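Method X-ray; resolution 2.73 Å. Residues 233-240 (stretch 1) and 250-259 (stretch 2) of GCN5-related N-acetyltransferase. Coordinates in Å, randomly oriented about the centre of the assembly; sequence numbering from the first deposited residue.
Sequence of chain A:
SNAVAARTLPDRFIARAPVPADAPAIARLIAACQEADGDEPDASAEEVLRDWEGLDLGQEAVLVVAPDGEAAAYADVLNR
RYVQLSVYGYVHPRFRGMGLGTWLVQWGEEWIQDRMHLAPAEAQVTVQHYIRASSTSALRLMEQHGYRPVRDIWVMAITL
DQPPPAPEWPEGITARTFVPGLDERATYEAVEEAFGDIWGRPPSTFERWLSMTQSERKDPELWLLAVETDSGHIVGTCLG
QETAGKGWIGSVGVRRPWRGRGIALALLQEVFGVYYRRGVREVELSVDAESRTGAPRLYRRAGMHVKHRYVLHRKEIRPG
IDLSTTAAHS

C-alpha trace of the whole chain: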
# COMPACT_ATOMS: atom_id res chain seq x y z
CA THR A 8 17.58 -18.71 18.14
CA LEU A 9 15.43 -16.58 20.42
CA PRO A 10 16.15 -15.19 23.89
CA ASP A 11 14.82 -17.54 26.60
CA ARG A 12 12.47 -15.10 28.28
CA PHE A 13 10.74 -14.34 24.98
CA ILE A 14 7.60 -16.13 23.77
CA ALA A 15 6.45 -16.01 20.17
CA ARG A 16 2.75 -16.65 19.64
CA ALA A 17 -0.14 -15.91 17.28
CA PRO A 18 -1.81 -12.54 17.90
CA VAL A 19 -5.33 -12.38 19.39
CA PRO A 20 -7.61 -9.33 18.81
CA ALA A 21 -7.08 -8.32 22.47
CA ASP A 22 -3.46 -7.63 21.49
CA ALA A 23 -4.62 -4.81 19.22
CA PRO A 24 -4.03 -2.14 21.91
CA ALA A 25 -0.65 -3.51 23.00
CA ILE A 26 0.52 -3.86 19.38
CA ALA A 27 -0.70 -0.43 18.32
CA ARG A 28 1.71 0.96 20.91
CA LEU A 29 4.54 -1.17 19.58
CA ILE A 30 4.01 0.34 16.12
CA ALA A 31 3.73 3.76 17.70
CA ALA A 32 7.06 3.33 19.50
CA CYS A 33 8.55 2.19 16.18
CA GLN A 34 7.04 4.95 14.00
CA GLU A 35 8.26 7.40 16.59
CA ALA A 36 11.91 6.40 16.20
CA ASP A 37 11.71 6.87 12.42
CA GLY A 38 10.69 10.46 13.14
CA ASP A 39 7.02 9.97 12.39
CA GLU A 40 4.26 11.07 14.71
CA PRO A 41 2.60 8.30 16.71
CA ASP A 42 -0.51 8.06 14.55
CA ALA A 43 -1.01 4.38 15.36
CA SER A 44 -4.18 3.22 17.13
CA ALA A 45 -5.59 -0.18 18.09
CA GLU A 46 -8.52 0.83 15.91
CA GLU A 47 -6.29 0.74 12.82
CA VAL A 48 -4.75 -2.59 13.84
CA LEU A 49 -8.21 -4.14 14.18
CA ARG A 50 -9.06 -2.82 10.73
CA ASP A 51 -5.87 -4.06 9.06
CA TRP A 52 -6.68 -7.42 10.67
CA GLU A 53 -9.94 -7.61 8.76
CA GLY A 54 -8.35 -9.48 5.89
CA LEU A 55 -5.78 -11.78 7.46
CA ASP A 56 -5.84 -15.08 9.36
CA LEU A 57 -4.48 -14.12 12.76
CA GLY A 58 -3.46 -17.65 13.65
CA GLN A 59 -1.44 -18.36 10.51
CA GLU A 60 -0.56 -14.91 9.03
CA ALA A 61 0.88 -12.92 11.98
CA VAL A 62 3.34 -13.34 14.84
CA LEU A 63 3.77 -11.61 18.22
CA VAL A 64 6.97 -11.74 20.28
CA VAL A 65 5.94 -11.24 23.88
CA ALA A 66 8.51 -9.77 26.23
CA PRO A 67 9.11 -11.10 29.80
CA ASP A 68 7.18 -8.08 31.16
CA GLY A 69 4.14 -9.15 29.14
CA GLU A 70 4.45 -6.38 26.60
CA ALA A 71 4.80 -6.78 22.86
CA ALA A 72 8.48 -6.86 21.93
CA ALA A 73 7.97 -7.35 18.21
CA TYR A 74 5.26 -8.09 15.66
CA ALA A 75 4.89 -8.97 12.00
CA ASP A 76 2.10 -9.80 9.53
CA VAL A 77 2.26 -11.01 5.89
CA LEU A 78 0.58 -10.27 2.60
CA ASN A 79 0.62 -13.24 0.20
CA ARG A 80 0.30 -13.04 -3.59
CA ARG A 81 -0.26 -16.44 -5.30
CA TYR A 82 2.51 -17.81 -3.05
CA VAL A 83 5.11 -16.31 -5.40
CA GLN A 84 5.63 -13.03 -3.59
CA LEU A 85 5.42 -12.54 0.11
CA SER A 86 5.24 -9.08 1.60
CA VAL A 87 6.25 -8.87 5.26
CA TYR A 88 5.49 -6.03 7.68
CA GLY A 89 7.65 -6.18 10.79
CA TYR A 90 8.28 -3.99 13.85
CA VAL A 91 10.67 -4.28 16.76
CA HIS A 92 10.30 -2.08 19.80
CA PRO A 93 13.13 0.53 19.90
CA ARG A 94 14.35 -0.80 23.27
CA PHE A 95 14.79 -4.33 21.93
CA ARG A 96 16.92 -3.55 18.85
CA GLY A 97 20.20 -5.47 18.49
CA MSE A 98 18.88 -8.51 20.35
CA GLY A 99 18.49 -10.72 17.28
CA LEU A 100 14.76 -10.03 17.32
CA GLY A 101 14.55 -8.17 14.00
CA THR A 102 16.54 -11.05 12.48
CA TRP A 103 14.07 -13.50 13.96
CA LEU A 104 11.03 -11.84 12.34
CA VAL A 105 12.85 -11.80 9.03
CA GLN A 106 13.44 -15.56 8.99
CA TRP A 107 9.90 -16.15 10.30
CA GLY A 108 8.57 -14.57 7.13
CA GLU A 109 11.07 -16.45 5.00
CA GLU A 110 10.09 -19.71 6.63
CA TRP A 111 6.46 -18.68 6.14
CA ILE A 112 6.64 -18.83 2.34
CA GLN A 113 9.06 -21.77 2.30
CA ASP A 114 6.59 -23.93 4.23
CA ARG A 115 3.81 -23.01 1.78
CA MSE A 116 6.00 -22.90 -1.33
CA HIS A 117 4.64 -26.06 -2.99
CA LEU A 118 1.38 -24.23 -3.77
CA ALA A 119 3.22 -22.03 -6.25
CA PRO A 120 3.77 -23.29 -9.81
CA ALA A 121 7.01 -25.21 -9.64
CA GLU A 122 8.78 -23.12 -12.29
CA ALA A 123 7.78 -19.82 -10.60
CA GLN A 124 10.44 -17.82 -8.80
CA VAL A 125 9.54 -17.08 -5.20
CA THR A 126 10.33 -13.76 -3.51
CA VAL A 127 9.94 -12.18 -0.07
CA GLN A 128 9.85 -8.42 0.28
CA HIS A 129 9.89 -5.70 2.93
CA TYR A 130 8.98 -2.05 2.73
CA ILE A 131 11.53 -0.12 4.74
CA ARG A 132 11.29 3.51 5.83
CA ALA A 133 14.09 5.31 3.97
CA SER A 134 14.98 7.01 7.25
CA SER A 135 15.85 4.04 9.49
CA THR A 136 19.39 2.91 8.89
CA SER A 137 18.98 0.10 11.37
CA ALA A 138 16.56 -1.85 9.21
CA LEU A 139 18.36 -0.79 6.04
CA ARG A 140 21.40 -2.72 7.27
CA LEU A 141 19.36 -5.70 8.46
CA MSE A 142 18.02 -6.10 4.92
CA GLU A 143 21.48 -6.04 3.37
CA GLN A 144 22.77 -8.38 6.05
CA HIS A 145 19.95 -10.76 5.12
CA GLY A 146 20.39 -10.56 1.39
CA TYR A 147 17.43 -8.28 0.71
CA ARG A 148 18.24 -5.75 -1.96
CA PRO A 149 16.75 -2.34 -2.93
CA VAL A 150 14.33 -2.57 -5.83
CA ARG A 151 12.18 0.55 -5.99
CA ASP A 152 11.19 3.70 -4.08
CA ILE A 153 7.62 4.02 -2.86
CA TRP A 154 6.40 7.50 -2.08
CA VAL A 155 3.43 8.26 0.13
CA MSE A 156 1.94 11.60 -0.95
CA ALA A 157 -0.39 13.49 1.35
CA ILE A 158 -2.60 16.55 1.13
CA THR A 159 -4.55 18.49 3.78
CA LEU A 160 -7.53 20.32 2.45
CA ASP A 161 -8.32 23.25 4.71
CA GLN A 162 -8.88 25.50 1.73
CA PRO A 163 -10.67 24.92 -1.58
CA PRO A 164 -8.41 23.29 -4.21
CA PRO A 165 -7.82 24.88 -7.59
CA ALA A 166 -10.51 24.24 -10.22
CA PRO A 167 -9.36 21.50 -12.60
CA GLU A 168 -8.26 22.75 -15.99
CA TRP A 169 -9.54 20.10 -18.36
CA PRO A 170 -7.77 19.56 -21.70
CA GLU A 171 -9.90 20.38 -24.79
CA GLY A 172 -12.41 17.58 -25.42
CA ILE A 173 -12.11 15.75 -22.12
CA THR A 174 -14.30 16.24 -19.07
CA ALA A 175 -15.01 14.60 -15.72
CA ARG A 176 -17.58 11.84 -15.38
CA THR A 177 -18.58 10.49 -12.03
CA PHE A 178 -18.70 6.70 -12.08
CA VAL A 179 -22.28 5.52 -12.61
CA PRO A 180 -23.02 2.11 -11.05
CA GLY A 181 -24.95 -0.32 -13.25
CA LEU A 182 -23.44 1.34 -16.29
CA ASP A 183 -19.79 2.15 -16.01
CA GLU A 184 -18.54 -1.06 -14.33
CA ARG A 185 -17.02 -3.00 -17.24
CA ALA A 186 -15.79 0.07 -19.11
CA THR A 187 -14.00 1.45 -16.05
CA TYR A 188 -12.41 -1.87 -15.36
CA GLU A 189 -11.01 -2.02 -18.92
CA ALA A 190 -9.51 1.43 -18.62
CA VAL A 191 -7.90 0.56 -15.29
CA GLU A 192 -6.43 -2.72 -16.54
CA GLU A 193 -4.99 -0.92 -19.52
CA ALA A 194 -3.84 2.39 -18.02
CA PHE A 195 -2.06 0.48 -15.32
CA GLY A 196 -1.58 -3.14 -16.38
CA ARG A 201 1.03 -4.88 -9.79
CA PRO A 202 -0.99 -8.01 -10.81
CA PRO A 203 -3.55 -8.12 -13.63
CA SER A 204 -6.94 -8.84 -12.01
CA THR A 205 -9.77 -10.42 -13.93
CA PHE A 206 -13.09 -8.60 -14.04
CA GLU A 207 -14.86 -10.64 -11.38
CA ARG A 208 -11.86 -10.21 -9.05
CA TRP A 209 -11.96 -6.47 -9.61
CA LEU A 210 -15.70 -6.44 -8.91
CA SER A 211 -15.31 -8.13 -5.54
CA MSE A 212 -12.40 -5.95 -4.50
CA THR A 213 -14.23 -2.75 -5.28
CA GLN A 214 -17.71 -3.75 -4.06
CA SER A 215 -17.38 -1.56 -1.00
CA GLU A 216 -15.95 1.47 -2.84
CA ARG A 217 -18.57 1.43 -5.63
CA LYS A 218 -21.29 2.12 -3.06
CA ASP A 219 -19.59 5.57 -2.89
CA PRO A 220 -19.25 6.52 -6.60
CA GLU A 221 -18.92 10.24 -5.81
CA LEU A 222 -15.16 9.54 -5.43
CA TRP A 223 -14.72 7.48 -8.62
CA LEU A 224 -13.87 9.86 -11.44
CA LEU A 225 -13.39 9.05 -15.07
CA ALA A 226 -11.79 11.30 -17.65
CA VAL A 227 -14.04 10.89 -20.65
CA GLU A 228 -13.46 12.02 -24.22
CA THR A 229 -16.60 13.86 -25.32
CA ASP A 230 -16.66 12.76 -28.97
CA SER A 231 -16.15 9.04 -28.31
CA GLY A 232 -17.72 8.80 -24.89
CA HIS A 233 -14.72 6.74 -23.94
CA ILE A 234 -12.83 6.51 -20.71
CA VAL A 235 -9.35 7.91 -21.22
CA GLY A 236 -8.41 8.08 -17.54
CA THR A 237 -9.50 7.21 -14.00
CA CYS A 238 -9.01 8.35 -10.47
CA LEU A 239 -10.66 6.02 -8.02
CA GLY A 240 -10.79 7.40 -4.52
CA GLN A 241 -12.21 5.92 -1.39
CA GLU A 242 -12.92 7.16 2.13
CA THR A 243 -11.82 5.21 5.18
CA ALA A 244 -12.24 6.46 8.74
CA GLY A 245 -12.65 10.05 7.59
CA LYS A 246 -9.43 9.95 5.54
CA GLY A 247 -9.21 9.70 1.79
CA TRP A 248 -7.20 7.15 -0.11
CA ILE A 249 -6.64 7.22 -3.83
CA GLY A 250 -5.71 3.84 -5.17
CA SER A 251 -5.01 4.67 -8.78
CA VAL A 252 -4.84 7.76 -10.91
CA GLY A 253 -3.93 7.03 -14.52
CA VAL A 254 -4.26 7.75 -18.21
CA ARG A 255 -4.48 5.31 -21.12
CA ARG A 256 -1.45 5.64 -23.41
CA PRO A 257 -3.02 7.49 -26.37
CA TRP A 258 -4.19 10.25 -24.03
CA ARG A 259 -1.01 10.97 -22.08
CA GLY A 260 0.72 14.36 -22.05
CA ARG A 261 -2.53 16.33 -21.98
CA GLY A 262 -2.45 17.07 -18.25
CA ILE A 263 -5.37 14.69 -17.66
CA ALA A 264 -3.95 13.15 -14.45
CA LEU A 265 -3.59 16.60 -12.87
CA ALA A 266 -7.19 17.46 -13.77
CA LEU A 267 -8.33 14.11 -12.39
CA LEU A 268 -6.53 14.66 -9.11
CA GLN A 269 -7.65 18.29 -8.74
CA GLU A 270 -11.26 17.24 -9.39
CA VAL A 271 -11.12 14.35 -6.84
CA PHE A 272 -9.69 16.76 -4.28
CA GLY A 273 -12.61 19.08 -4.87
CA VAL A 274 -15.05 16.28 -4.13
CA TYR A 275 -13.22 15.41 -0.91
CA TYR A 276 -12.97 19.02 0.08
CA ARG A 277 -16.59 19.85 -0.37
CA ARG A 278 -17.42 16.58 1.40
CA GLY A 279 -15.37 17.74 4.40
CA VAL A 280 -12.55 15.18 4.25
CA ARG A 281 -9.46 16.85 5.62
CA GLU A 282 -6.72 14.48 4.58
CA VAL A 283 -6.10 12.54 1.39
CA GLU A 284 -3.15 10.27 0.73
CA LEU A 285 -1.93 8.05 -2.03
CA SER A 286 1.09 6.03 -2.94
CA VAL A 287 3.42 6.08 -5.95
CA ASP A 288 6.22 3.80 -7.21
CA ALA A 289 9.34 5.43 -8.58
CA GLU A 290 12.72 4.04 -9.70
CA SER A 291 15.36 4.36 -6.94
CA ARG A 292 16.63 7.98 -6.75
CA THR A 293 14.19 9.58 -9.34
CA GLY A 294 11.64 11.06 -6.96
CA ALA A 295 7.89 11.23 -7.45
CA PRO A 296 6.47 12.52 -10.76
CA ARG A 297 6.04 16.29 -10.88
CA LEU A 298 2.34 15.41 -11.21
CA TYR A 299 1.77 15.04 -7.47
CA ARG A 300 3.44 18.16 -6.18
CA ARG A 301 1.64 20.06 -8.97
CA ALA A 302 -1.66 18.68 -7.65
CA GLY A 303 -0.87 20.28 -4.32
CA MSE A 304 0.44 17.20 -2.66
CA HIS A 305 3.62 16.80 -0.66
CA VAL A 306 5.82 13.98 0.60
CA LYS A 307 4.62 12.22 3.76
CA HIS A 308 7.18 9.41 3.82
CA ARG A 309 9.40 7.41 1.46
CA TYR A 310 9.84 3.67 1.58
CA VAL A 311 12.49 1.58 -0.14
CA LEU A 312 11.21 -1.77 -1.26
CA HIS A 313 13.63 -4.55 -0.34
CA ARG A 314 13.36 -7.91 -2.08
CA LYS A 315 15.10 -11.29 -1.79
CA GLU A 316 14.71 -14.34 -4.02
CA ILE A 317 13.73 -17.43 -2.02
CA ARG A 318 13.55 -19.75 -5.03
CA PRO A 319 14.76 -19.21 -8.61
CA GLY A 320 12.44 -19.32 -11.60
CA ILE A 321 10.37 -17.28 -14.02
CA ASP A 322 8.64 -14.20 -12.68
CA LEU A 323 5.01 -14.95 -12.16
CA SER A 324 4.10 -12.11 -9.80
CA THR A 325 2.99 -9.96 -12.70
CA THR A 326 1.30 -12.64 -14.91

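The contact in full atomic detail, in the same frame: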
# COMPACT_ATOMS: atom_id res chain seq x y z
N HIS A 233 -15.64 7.81 -24.24
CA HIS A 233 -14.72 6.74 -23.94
C HIS A 233 -13.85 7.15 -22.78
O HIS A 233 -13.47 8.33 -22.66
CB HIS A 233 -13.86 6.42 -25.16
CG HIS A 233 -14.43 5.32 -26.01
ND1 HIS A 233 -13.66 4.27 -26.47
CD2 HIS A 233 -15.68 5.10 -26.46
CE1 HIS A 233 -14.42 3.46 -27.18
NE2 HIS A 233 -15.65 3.94 -27.19
N ILE A 234 -13.53 6.19 -21.93
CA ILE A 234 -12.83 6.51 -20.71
C ILE A 234 -11.36 6.55 -21.06
O ILE A 234 -10.79 5.54 -21.48
CB ILE A 234 -13.17 5.48 -19.61
CG1 ILE A 234 -14.59 5.74 -19.10
CG2 ILE A 234 -12.20 5.56 -18.48
CD1 ILE A 234 -15.40 4.51 -18.86
N VAL A 235 -10.76 7.74 -20.95
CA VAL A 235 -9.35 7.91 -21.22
C VAL A 235 -8.50 7.93 -19.95
O VAL A 235 -7.27 7.94 -20.03
CB VAL A 235 -9.06 9.19 -22.03
CG1 VAL A 235 -9.95 9.24 -23.25
CG2 VAL A 235 -9.21 10.44 -21.17
N GLY A 236 -9.14 7.91 -18.79
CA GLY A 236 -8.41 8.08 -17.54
C GLY A 236 -9.30 7.80 -16.36
O GLY A 236 -10.51 7.88 -16.49
N THR A 237 -8.72 7.47 -15.21
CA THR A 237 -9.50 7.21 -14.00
C THR A 237 -8.76 7.71 -12.78
O THR A 237 -7.53 7.71 -12.75
CB THR A 237 -9.77 5.69 -13.76
OG1 THR A 237 -8.52 5.02 -13.54
CG2 THR A 237 -10.51 5.04 -14.95
N CYS A 238 -9.53 8.17 -11.80
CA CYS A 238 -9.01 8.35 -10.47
C CYS A 238 -10.04 7.76 -9.53
O CYS A 238 -11.12 8.32 -9.35
CB CYS A 238 -8.88 9.84 -10.20
SG CYS A 238 -7.94 10.29 -8.75
N LEU A 239 -9.68 6.67 -8.86
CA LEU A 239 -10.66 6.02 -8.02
C LEU A 239 -10.26 6.21 -6.57
O LEU A 239 -9.35 5.56 -6.05
CB LEU A 239 -10.75 4.55 -8.39
CG LEU A 239 -10.75 4.27 -9.90
CD1 LEU A 239 -10.77 2.78 -10.21
CD2 LEU A 239 -11.92 4.97 -10.60
N GLY A 240 -11.02 7.08 -5.91
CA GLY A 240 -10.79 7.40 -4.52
C GLY A 240 -11.71 6.58 -3.65
O GLY A 240 -12.71 5.99 -4.11
N GLY A 250 -6.45 4.99 -4.70
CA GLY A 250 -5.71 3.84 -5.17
C GLY A 250 -4.96 4.12 -6.45
O GLY A 250 -3.73 4.03 -6.49
N SER A 251 -5.68 4.51 -7.50
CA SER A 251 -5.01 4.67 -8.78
C SER A 251 -5.48 5.89 -9.56
O SER A 251 -6.66 6.01 -9.88
CB SER A 251 -5.19 3.40 -9.63
OG SER A 251 -6.56 3.16 -9.94
N VAL A 252 -4.55 6.77 -9.89
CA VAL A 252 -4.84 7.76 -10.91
C VAL A 252 -4.04 7.37 -12.15
O VAL A 252 -2.89 6.95 -12.04
CB VAL A 252 -4.47 9.16 -10.44
CG1 VAL A 252 -3.00 9.21 -9.98
CG2 VAL A 252 -4.75 10.16 -11.55
N GLY A 253 -4.65 7.42 -13.33
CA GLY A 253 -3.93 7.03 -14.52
C GLY A 253 -4.58 7.30 -15.86
O GLY A 253 -5.79 7.37 -15.97
N VAL A 254 -3.76 7.41 -16.90
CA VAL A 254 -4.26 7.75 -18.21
C VAL A 254 -3.87 6.67 -19.18
O VAL A 254 -2.76 6.17 -19.11
CB VAL A 254 -3.75 9.14 -18.65
CG1 VAL A 254 -4.34 9.54 -19.98
CG2 VAL A 254 -4.10 10.18 -17.62
N ARG A 255 -4.79 6.27 -20.06
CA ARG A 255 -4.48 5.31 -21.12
C ARG A 255 -3.49 5.93 -22.09
O ARG A 255 -3.51 7.14 -22.30
CB ARG A 255 -5.77 4.87 -21.80
CG ARG A 255 -6.49 3.81 -20.98
CD ARG A 255 -7.96 3.74 -21.23
NE ARG A 255 -8.23 3.35 -22.60
CZ ARG A 255 -9.30 2.65 -22.97
NH1 ARG A 255 -10.17 2.25 -22.05
NH2 ARG A 255 -9.49 2.35 -24.26
N ARG A 256 -2.61 5.12 -22.66
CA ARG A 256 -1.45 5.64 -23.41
C ARG A 256 -1.73 6.71 -24.48
O ARG A 256 -1.02 7.72 -24.54
CB ARG A 256 -0.56 4.52 -23.96
CG ARG A 256 0.64 5.02 -24.80
CD ARG A 256 1.64 3.90 -25.11
NE ARG A 256 2.20 3.34 -23.88
CZ ARG A 256 2.08 2.07 -23.51
NH1 ARG A 256 1.43 1.20 -24.28
NH2 ARG A 256 2.62 1.65 -22.37
N PRO A 257 -2.76 6.51 -25.32
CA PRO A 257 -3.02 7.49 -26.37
C PRO A 257 -3.37 8.88 -25.84
O PRO A 257 -3.26 9.86 -26.57
CB PRO A 257 -4.26 6.94 -27.05
CG PRO A 257 -4.26 5.51 -26.75
CD PRO A 257 -3.72 5.40 -25.38
N TRP A 258 -3.85 8.95 -24.60
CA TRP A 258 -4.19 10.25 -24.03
C TRP A 258 -3.19 10.94 -23.11
O TRP A 258 -3.53 11.95 -22.49
CB TRP A 258 -5.62 10.28 -23.50
CG TRP A 258 -6.59 9.96 -24.59
CD1 TRP A 258 -7.16 10.84 -25.47
CD2 TRP A 258 -7.04 8.67 -24.96
NE1 TRP A 258 -7.98 10.16 -26.34
CE2 TRP A 258 -7.92 8.82 -26.05
CE3 TRP A 258 -6.81 7.38 -24.46
CZ2 TRP A 258 -8.56 7.75 -26.64
CZ3 TRP A 258 -7.45 6.31 -25.04
CH2 TRP A 258 -8.32 6.50 -26.13
N ARG A 259 -2.01 10.38 -22.96
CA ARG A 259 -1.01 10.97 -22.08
C ARG A 259 -0.45 12.29 -22.60
O ARG A 259 -0.54 12.59 -23.80
CB ARG A 259 0.12 9.98 -21.79
CG ARG A 259 -0.21 8.96 -20.70
CD ARG A 259 0.62 7.71 -20.90
NE ARG A 259 0.18 6.62 -20.03
CZ ARG A 259 0.67 5.39 -20.05
NH1 ARG A 259 1.63 5.05 -20.91
NH2 ARG A 259 0.20 4.48 -19.20

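The two stretches pair as neighbouring antiparallel strands, the second ending at Val254, their axes inclined at 166° and approaching to 4.8 Å. The register pairs Gly236 with Val254, Thr237 with Gly253 and Cys238 with Val252. Thr237 and Gly253 form the hydrogen-bonded pair at the centre: Thr237 N donates to Gly253 O and Gly253 N returns a bond to Thr237 O, both at 3.0 Å. The flanking pairs, Gly236-Val254 and Cys238-Val252, are non-hydrogen-bonded, and their CA atoms lie 4.2 Å apart, against 5.6 Å between the CA atoms of Thr237 and Gly253. This close approach lets alpha carbons meet carbonyl oxygens, as in the CA-H...O contacts from Gly236 CA to Gly253 O at 3.1 Å and from Val252 CA to Thr237 O at 3.3 Å.

The ladder continues at both ends. Arg255 N donates to Val235 O at 3.0 Å, carrying the backbone pairing just past the second strand. At the other end the bonds lengthen: Leu239 N lies 3.3 Å from Ser251 O, and Gly250 N reaches Leu239 O at 3.2 Å with a more bent angle of 141°.

Side chains alternate between the two faces of the sheet. Cys238, Val252 and Val254 share one face, where Cys238 SG packs against Val252 CB at 4.0 Å, an apolar contact between directly paired residues. Gly236 contributes no side chain here; a beta carbon at this position would sit tightly against Gly253 O. Thr237, Leu239 and Ser251 point to the other face. There Leu239 CD1 lies 4.2 Å from Ser251 OG, a van der Waals contact, while Gly253 leaves the position paired with Thr237 without a side chain.

Beyond the regular ladder, Val235 and Trp258 make the most intimate side-chain contact. A 3-10 segment, residues 256-258, follows Arg255, and the turn is held by a hydrogen bond from Trp258 N to Arg255 O at 2.9 Å. The Trp258 side chain reaches back to the first strand, and Val235 CG1 sits over the face of its indole, 3.4 Å from Trp258 CD2. Val235 CG1 lies 3.5 Å from the centroid of the Trp258 five-membered ring and only 13° off its normal, the geometry of a CH-pi interaction.

Arg255 also turns toward the first strand. Arg255 CD approaches Ile234 O to 3.4 Å, and that oxygen lies over one face of the guanidinium, so the angle at NH1 is too poor for a hydrogen bond.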